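Computational Design of Enzyme (Synthetic construct, PDB 3TP4) is a computationally designed enzyme, built on a glycosyl hydrolase family 26 scaffold and probably made to carry an activated serine of a catalytic triad. Local coordinates at residues A[38-43]-A[67-72]; A[31-36]-A[63-68]. One frame throughout, in Å; residues are numbered along the deposited sequence.

Contact 1: residues A[38-43]-A[67-72]; sequences GTTSSG and FGWSTS
In Trp-69 and Phe-67 the first torsion sets CG anti to the carbonyl carbon (chi1 -45° and -73°), and both rings reach from strand 66-70 to the loop 38-43. This is a beta-alpha loop of a TIM-barrel-type domain: it leaves strand 32-37 and turns back alongside residues 67-69 of the neighbouring parallel strand. Thr-40 and Ser-41 both hold the hydroxyl between the backbone N and the carbonyl carbon. With this torsion Thr-40 OG1 lies in the plane of the indole, at its benzo edge, 3.4 Å from Trp-69 CH2. Ser-41 OG comes to the same edge, 3.6 Å from Trp-69 CZ3. Gly-38 CA approaches this rim obliquely. On one face of the indole sit the carbonyl carbon of Phe-67 and water 1, both offset toward the rim.

The methyl of Thr-39 touches the phenyl obliquely, with CG2 3.4 Å from Phe-67 CD2. Thr-40 CG2 meets the edge of the same ring at Phe-67 CE2. The hydroxyl of Thr-39 turns elsewhere, to Ser-54 OG. The indole N-H is also used outside, by Asn-108 OD1. An alanine in place of Trp-69 would remove the indole, and would probably loosen the packing against Gly-38, Thr-40 and Ser-41 and leave Asn-108 without this donor.

Within the loop, Gly-38 O accepts from both Ser-41 N and Ser-42 N, which folds the chain back on itself. Gly-38 has positive phi, and a CB there would clash with Ser-41 OG. The loop is tied to the strand by backbone too. Water 1 accepts from Thr-39 N and donates to Gly-68 O. That same carbonyl takes Gly-38 N directly at 2.8 Å, with a nearly straight N-H...O angle of 170°.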
ATOM      1  N   GLY A  38      12.696  -2.077   7.867  1.00 31.02           N
ATOM      2  CA  GLY A  38      13.965  -1.431   8.161  1.00 34.21           C
ATOM      3  C   GLY A  38      15.012  -2.451   8.557  1.00 30.23           C
ATOM      4  O   GLY A  38      15.741  -2.272   9.536  1.00 30.00           O
ATOM      5  N   THR A  39      15.093  -3.531   7.792  1.00 29.80           N
ATOM      6  CA  THR A  39      15.797  -4.709   8.278  1.00 29.54           C
ATOM      7  C   THR A  39      17.309  -4.520   8.299  1.00 29.10           C
ATOM      8  O   THR A  39      17.990  -5.118   9.125  1.00 29.68           O
ATOM      9  CB  THR A  39      15.408  -5.987   7.507  1.00 28.00           C
ATOM     10  OG1 THR A  39      15.844  -7.134   8.246  1.00 27.23           O
ATOM     11  CG2 THR A  39      16.034  -6.005   6.116  1.00 26.09           C
ATOM     12  N   THR A  40      17.819  -3.688   7.392  1.00 33.43           N
ATOM     13  CA  THR A  40      19.243  -3.375   7.350  1.00 33.41           C
ATOM     14  C   THR A  40      19.549  -1.971   7.875  1.00 36.19           C
ATOM     15  O   THR A  40      20.677  -1.499   7.758  1.00 38.03           O
ATOM     16  CB  THR A  40      19.847  -3.506   5.928  1.00 28.10           C
ATOM     17  OG1 THR A  40      19.137  -2.660   5.012  1.00 33.87           O
ATOM     18  CG2 THR A  40      19.803  -4.952   5.433  1.00 25.18           C
ATOM     19  N   SER A  41      18.551  -1.319   8.464  1.00 38.19           N
ATOM     20  CA  SER A  41      18.704   0.059   8.921  1.00 41.91           C
ATOM     21  C   SER A  41      18.535   0.200  10.435  1.00 39.74           C
ATOM     22  O   SER A  41      19.053   1.138  11.037  1.00 39.70           O
ATOM     23  CB  SER A  41      17.732   0.988   8.174  1.00 37.74           C
ATOM     24  OG  SER A  41      16.386   0.543   8.300  1.00 31.43           O
ATOM     25  N   SER A  42      17.809  -0.734  11.045  1.00 32.44           N
ATOM     26  CA  SER A  42      17.652  -0.781  12.500  1.00 28.84           C
ATOM     27  C   SER A  42      17.912  -2.204  12.980  1.00 36.38           C
ATOM     28  O   SER A  42      17.276  -3.133  12.500  1.00 31.53           O
ATOM     29  CB  SER A  42      16.237  -0.373  12.905  1.00 34.19           C
ATOM     30  OG  SER A  42      15.877   0.868  12.324  1.00 47.92           O
ATOM     31  N   GLY A  43      18.852  -2.377  13.909  1.00 30.26           N
ATOM     32  CA  GLY A  43      19.165  -3.696  14.441  1.00 35.07           C
ATOM     33  C   GLY A  43      19.668  -3.660  15.874  1.00 36.34           C
ATOM     34  O   GLY A  43      20.276  -2.676  16.298  1.00 40.34           O
ATOM     35  N   PHE A  67      12.079  -6.692   2.085  1.00 28.44           N
ATOM     36  CA  PHE A  67      12.665  -5.594   2.855  1.00 24.19           C
ATOM     37  C   PHE A  67      11.646  -4.465   2.884  1.00 25.37           C
ATOM     38  O   PHE A  67      11.336  -3.882   1.840  1.00 28.30           O
ATOM     39  CB  PHE A  67      13.939  -5.075   2.160  1.00 23.91           C
ATOM     40  CG  PHE A  67      15.144  -6.001   2.263  1.00 25.33           C
ATOM     41  CD1 PHE A  67      15.093  -7.299   1.775  1.00 25.56           C
ATOM     42  CD2 PHE A  67      16.343  -5.544   2.799  1.00 25.78           C
ATOM     43  CE1 PHE A  67      16.210  -8.139   1.845  1.00 23.32           C
ATOM     44  CE2 PHE A  67      17.465  -6.382   2.871  1.00 28.21           C
ATOM     45  CZ  PHE A  67      17.395  -7.673   2.397  1.00 32.22           C
ATOM     46  N   GLY A  68      11.115  -4.148   4.061  1.00 24.21           N
ATOM     47  CA  GLY A  68      10.132  -3.081   4.170  1.00 23.87           C
ATOM     48  C   GLY A  68      10.763  -1.758   4.593  1.00 29.27           C
ATOM     49  O   GLY A  68      11.770  -1.749   5.297  1.00 29.15           O
ATOM     50  N   TRP A  69      10.162  -0.648   4.167  1.00 30.37           N
ATOM     51  CA  TRP A  69      10.652   0.696   4.471  1.00 30.71           C
ATOM     52  C   TRP A  69       9.487   1.680   4.564  1.00 34.70           C
ATOM     53  O   TRP A  69       8.446   1.469   3.947  1.00 28.57           O
ATOM     54  CB  TRP A  69      11.546   1.200   3.355  1.00 27.06           C
ATOM     55  CG  TRP A  69      12.534   0.261   2.839  1.00 27.13           C
ATOM     56  CD1 TRP A  69      12.466  -0.435   1.675  1.00 28.78           C
ATOM     57  CD2 TRP A  69      13.793  -0.058   3.430  1.00 31.13           C
ATOM     58  NE1 TRP A  69      13.599  -1.182   1.507  1.00 28.23           N
ATOM     59  CE2 TRP A  69      14.434  -0.966   2.571  1.00 27.63           C
ATOM     60  CE3 TRP A  69      14.439   0.333   4.609  1.00 28.99           C
ATOM     61  CZ2 TRP A  69      15.693  -1.502   2.853  1.00 28.71           C
ATOM     62  CZ3 TRP A  69      15.690  -0.195   4.888  1.00 31.52           C
ATOM     63  CH2 TRP A  69      16.302  -1.104   4.018  1.00 29.79           C
ATOM     64  N   SER A  70       9.665   2.762   5.317  1.00 32.75           N
ATOM     65  CA  SER A  70       8.636   3.807   5.394  1.00 34.87           C
ATOM     66  C   SER A  70       9.090   5.051   4.635  1.00 35.41           C
ATOM     67  O   SER A  70      10.277   5.350   4.613  1.00 30.40           O
ATOM     68  CB  SER A  70       8.361   4.185   6.849  1.00 35.26           C
ATOM     69  OG  SER A  70       7.818   3.090   7.564  1.00 42.04           O
ATOM     70  N   THR A  71       8.156   5.776   4.017  1.00 34.34           N
ATOM     71  CA  THR A  71       8.518   7.026   3.343  1.00 33.67           C
ATOM     72  C   THR A  71       9.028   8.049   4.353  1.00 32.54           C
ATOM     73  O   THR A  71       9.668   9.031   3.995  1.00 39.90           O
ATOM     74  CB  THR A  71       7.347   7.626   2.571  1.00 27.35           C
ATOM     75  OG1 THR A  71       6.244   7.831   3.463  1.00 30.27           O
ATOM     76  CG2 THR A  71       6.936   6.701   1.428  1.00 31.63           C
ATOM     77  N   SER A  72       8.727   7.790   5.618  1.00 38.95           N
ATOM     78  CA  SER A  72       9.278   8.518   6.757  1.00 43.95           C
ATOM     79  C   SER A  72      10.793   8.767   6.645  1.00 42.51           C
ATOM     80  O   SER A  72      11.322   9.731   7.195  1.00 40.42           O
ATOM     81  CB  SER A  72       8.990   7.713   8.021  1.00 46.20           C
ATOM     82  OG  SER A  72       8.959   8.550   9.156  1.00 68.53           O
TER
HETATM   83  O   HOH W   1      13.989  -3.153   5.194  1.00 28.01           O

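Contact 2: residues A[31-36]-A[63-68]; sequences GILFGH and FPAVFG
Strands 32-37 and 66-70 run side by side, parallel, in the barrel sheet; helix 55-60 connects them in a beta-alpha-beta unit. Backbone bonds pass back and forth between them. Phe-34 O accepts from Val-66 N at 3.0 Å, and also from Ala-65 N in a weak, strongly bent bond. His-36 N then donates to Val-66 O at 3.0 Å. His-36 O takes Gly-68 N in the straightest of the set, 173°, and has a weak, long bond from water 1. Each of the three main donors lies above the plane of its acceptor carbonyl. Val-66 O also receives a CA-H...O contact from Gly-35, where a CB would clash with Val-66 CG1.

Ala-65 CB packs tightly on Leu-33 CD1, at 3.5 Å. Val-66 CG2 lies against Leu-33 CB. Toward the helix, Pro-64 CB meets the Phe-34 ring obliquely near CD2. Pro-64 CG lies above one face of the Phe-67 ring, offset toward its rim. The imidazole of His-36 turns away, CG anti to the backbone N; ND1 is hydrogen-bonded to Thr-39 OG1 and NE2 weakly to Asn-324 OD1. The carbonyls of Phe-34, Val-66 and His-36 are each met by a backbone N-H of the other segment, in a buried setting, so these polar atoms are satisfied without relying on bulk solvent.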
ATOM      1  N   GLY A  31       4.920 -20.932  -1.070  1.00 25.64           N
ATOM      2  CA  GLY A  31       5.730 -20.461   0.034  1.00 27.72           C
ATOM      3  C   GLY A  31       5.377 -19.014   0.299  1.00 27.40           C
ATOM      4  O   GLY A  31       4.841 -18.331  -0.574  1.00 24.69           O
ATOM      5  N   ILE A  32       5.658 -18.540   1.504  1.00 25.88           N
ATOM      6  CA  ILE A  32       5.310 -17.170   1.843  1.00 26.38           C
ATOM      7  C   ILE A  32       6.588 -16.406   2.212  1.00 29.73           C
ATOM      8  O   ILE A  32       7.346 -16.827   3.093  1.00 26.17           O
ATOM      9  CB  ILE A  32       4.238 -17.128   2.953  1.00 23.38           C
ATOM     10  CG1 ILE A  32       3.719 -15.694   3.161  1.00 24.48           C
ATOM     11  CG2 ILE A  32       4.781 -17.736   4.245  1.00 24.70           C
ATOM     12  CD1 ILE A  32       2.393 -15.628   3.931  1.00 23.16           C
ATOM     13  N   LEU A  33       6.856 -15.317   1.498  1.00 22.33           N
ATOM     14  CA  LEU A  33       8.078 -14.561   1.742  1.00 22.68           C
ATOM     15  C   LEU A  33       8.004 -13.868   3.101  1.00 25.20           C
ATOM     16  O   LEU A  33       7.050 -13.137   3.394  1.00 23.30           O
ATOM     17  CB  LEU A  33       8.321 -13.484   0.671  1.00 24.57           C
ATOM     18  CG  LEU A  33       8.211 -13.626  -0.857  1.00 34.81           C
ATOM     19  CD1 LEU A  33       9.360 -12.910  -1.558  1.00 33.99           C
ATOM     20  CD2 LEU A  33       8.057 -15.027  -1.377  1.00 28.02           C
ATOM     21  N   PHE A  34       9.018 -14.081   3.928  1.00 24.54           N
ATOM     22  CA  PHE A  34       9.107 -13.354   5.185  1.00 26.02           C
ATOM     23  C   PHE A  34       9.704 -11.966   4.959  1.00 24.63           C
ATOM     24  O   PHE A  34      10.747 -11.824   4.321  1.00 24.44           O
ATOM     25  CB  PHE A  34       9.966 -14.096   6.216  1.00 22.60           C
ATOM     26  CG  PHE A  34      10.253 -13.270   7.435  1.00 22.73           C
ATOM     27  CD1 PHE A  34       9.241 -13.004   8.351  1.00 21.18           C
ATOM     28  CD2 PHE A  34      11.515 -12.712   7.637  1.00 24.65           C
ATOM     29  CE1 PHE A  34       9.495 -12.229   9.474  1.00 18.96           C
ATOM     30  CE2 PHE A  34      11.783 -11.934   8.756  1.00 22.71           C
ATOM     31  CZ  PHE A  34      10.785 -11.697   9.677  1.00 23.80           C
ATOM     32  N   GLY A  35       9.038 -10.950   5.489  1.00 22.84           N
ATOM     33  CA  GLY A  35       9.514  -9.579   5.372  1.00 23.57           C
ATOM     34  C   GLY A  35       9.796  -8.939   6.719  1.00 24.51           C
ATOM     35  O   GLY A  35       9.220  -9.325   7.744  1.00 23.16           O
ATOM     36  N   HIS A  36      10.696  -7.960   6.720  1.00 24.68           N
ATOM     37  CA  HIS A  36      11.051  -7.256   7.942  1.00 26.14           C
ATOM     38  C   HIS A  36      11.277  -5.785   7.624  1.00 25.46           C
ATOM     39  O   HIS A  36      11.935  -5.447   6.636  1.00 25.95           O
ATOM     40  CB  HIS A  36      12.310  -7.869   8.564  1.00 23.76           C
ATOM     41  CG  HIS A  36      12.664  -7.306   9.909  1.00 25.74           C
ATOM     42  ND1 HIS A  36      13.966  -7.074  10.297  1.00 24.19           N
ATOM     43  CD2 HIS A  36      11.888  -6.948  10.960  1.00 23.50           C
ATOM     44  CE1 HIS A  36      13.979  -6.585  11.524  1.00 24.02           C
ATOM     45  NE2 HIS A  36      12.732  -6.499  11.951  1.00 25.07           N
ATOM     46  N   PHE A  63      18.905 -13.174   5.012  1.00 29.50           N
ATOM     47  CA  PHE A  63      18.145 -11.934   5.038  1.00 30.13           C
ATOM     48  C   PHE A  63      16.698 -12.267   4.710  1.00 25.75           C
ATOM     49  O   PHE A  63      16.428 -13.321   4.143  1.00 24.05           O
ATOM     50  CB  PHE A  63      18.701 -10.950   4.017  1.00 31.23           C
ATOM     51  CG  PHE A  63      20.081 -10.452   4.339  1.00 30.52           C
ATOM     52  CD1 PHE A  63      21.202 -11.143   3.906  1.00 34.35           C
ATOM     53  CD2 PHE A  63      20.258  -9.287   5.063  1.00 34.33           C
ATOM     54  CE1 PHE A  63      22.486 -10.673   4.197  1.00 37.39           C
ATOM     55  CE2 PHE A  63      21.546  -8.817   5.366  1.00 35.88           C
ATOM     56  CZ  PHE A  63      22.649  -9.504   4.930  1.00 31.01           C
ATOM     57  N   PRO A  64      15.761 -11.373   5.064  1.00 30.78           N
ATOM     58  CA  PRO A  64      14.360 -11.632   4.702  1.00 30.33           C
ATOM     59  C   PRO A  64      14.180 -11.566   3.195  1.00 27.87           C
ATOM     60  O   PRO A  64      15.002 -10.954   2.503  1.00 26.92           O
ATOM     61  CB  PRO A  64      13.599 -10.479   5.361  1.00 25.05           C
ATOM     62  CG  PRO A  64      14.629  -9.403   5.560  1.00 30.74           C
ATOM     63  CD  PRO A  64      15.940 -10.087   5.761  1.00 25.41           C
ATOM     64  N   ALA A  65      13.122 -12.190   2.692  1.00 25.72           N
ATOM     65  CA  ALA A  65      12.806 -12.122   1.262  1.00 23.50           C
ATOM     66  C   ALA A  65      12.194 -10.767   0.929  1.00 29.39           C
ATOM     67  O   ALA A  65      12.294 -10.294  -0.206  1.00 27.69           O
ATOM     68  CB  ALA A  65      11.844 -13.250   0.859  1.00 23.84           C
ATOM     69  N   VAL A  66      11.552 -10.147   1.917  1.00 25.37           N
ATOM     70  CA  VAL A  66      10.956  -8.826   1.715  1.00 21.77           C
ATOM     71  C   VAL A  66      11.601  -7.795   2.653  1.00 28.91           C
ATOM     72  O   VAL A  66      11.687  -8.014   3.856  1.00 27.17           O
ATOM     73  CB  VAL A  66       9.425  -8.858   1.895  1.00 23.42           C
ATOM     74  CG1 VAL A  66       8.886  -7.447   2.124  1.00 24.63           C
ATOM     75  CG2 VAL A  66       8.740  -9.525   0.665  1.00 18.28           C
ATOM     76  N   PHE A  67      12.079  -6.692   2.085  1.00 28.44           N
ATOM     77  CA  PHE A  67      12.665  -5.594   2.855  1.00 24.19           C
ATOM     78  C   PHE A  67      11.646  -4.465   2.884  1.00 25.37           C
ATOM     79  O   PHE A  67      11.336  -3.882   1.840  1.00 28.30           O
ATOM     80  CB  PHE A  67      13.939  -5.075   2.160  1.00 23.91           C
ATOM     81  CG  PHE A  67      15.144  -6.001   2.263  1.00 25.33           C
ATOM     82  CD1 PHE A  67      15.093  -7.299   1.775  1.00 25.56           C
ATOM     83  CD2 PHE A  67      16.343  -5.544   2.799  1.00 25.78           C
ATOM     84  CE1 PHE A  67      16.210  -8.139   1.845  1.00 23.32           C
ATOM     85  CE2 PHE A  67      17.465  -6.382   2.871  1.00 28.21           C
ATOM     86  CZ  PHE A  67      17.395  -7.673   2.397  1.00 32.22           C
ATOM     87  N   GLY A  68      11.115  -4.148   4.061  1.00 24.21           N
ATOM     88  CA  GLY A  68      10.132  -3.081   4.170  1.00 23.87           C
ATOM     89  C   GLY A  68      10.763  -1.758   4.593  1.00 29.27           C
ATOM     90  O   GLY A  68      11.770  -1.749   5.297  1.00 29.15           O
TER
HETATM   91  O   HOH W   1      13.989  -3.153   5.194  1.00 28.01           O

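In the fold
Contacts 1 and 2 follow one strand, 66-70, and share Phe-67 and Gly-68; their centres are 12 Å apart. Contact 2 pairs this strand with strand 32-37, and contact 1 joins it to the loop that leaves that neighbour. Gly-68 serves both, its N in contact 2 and its O in contact 1. Water 1 belongs to both. They also touch directly, with Thr-39 CG2 3.7 Å from Pro-64 CG. His-37 lies between the segments 31-36 and 38-43, and Ser-70 closes strand 66-70. Ser-70 OG is hydrogen-bonded to His-37 NE2, consistent with a designed Ser-His-Glu triad that Glu-320 would complete.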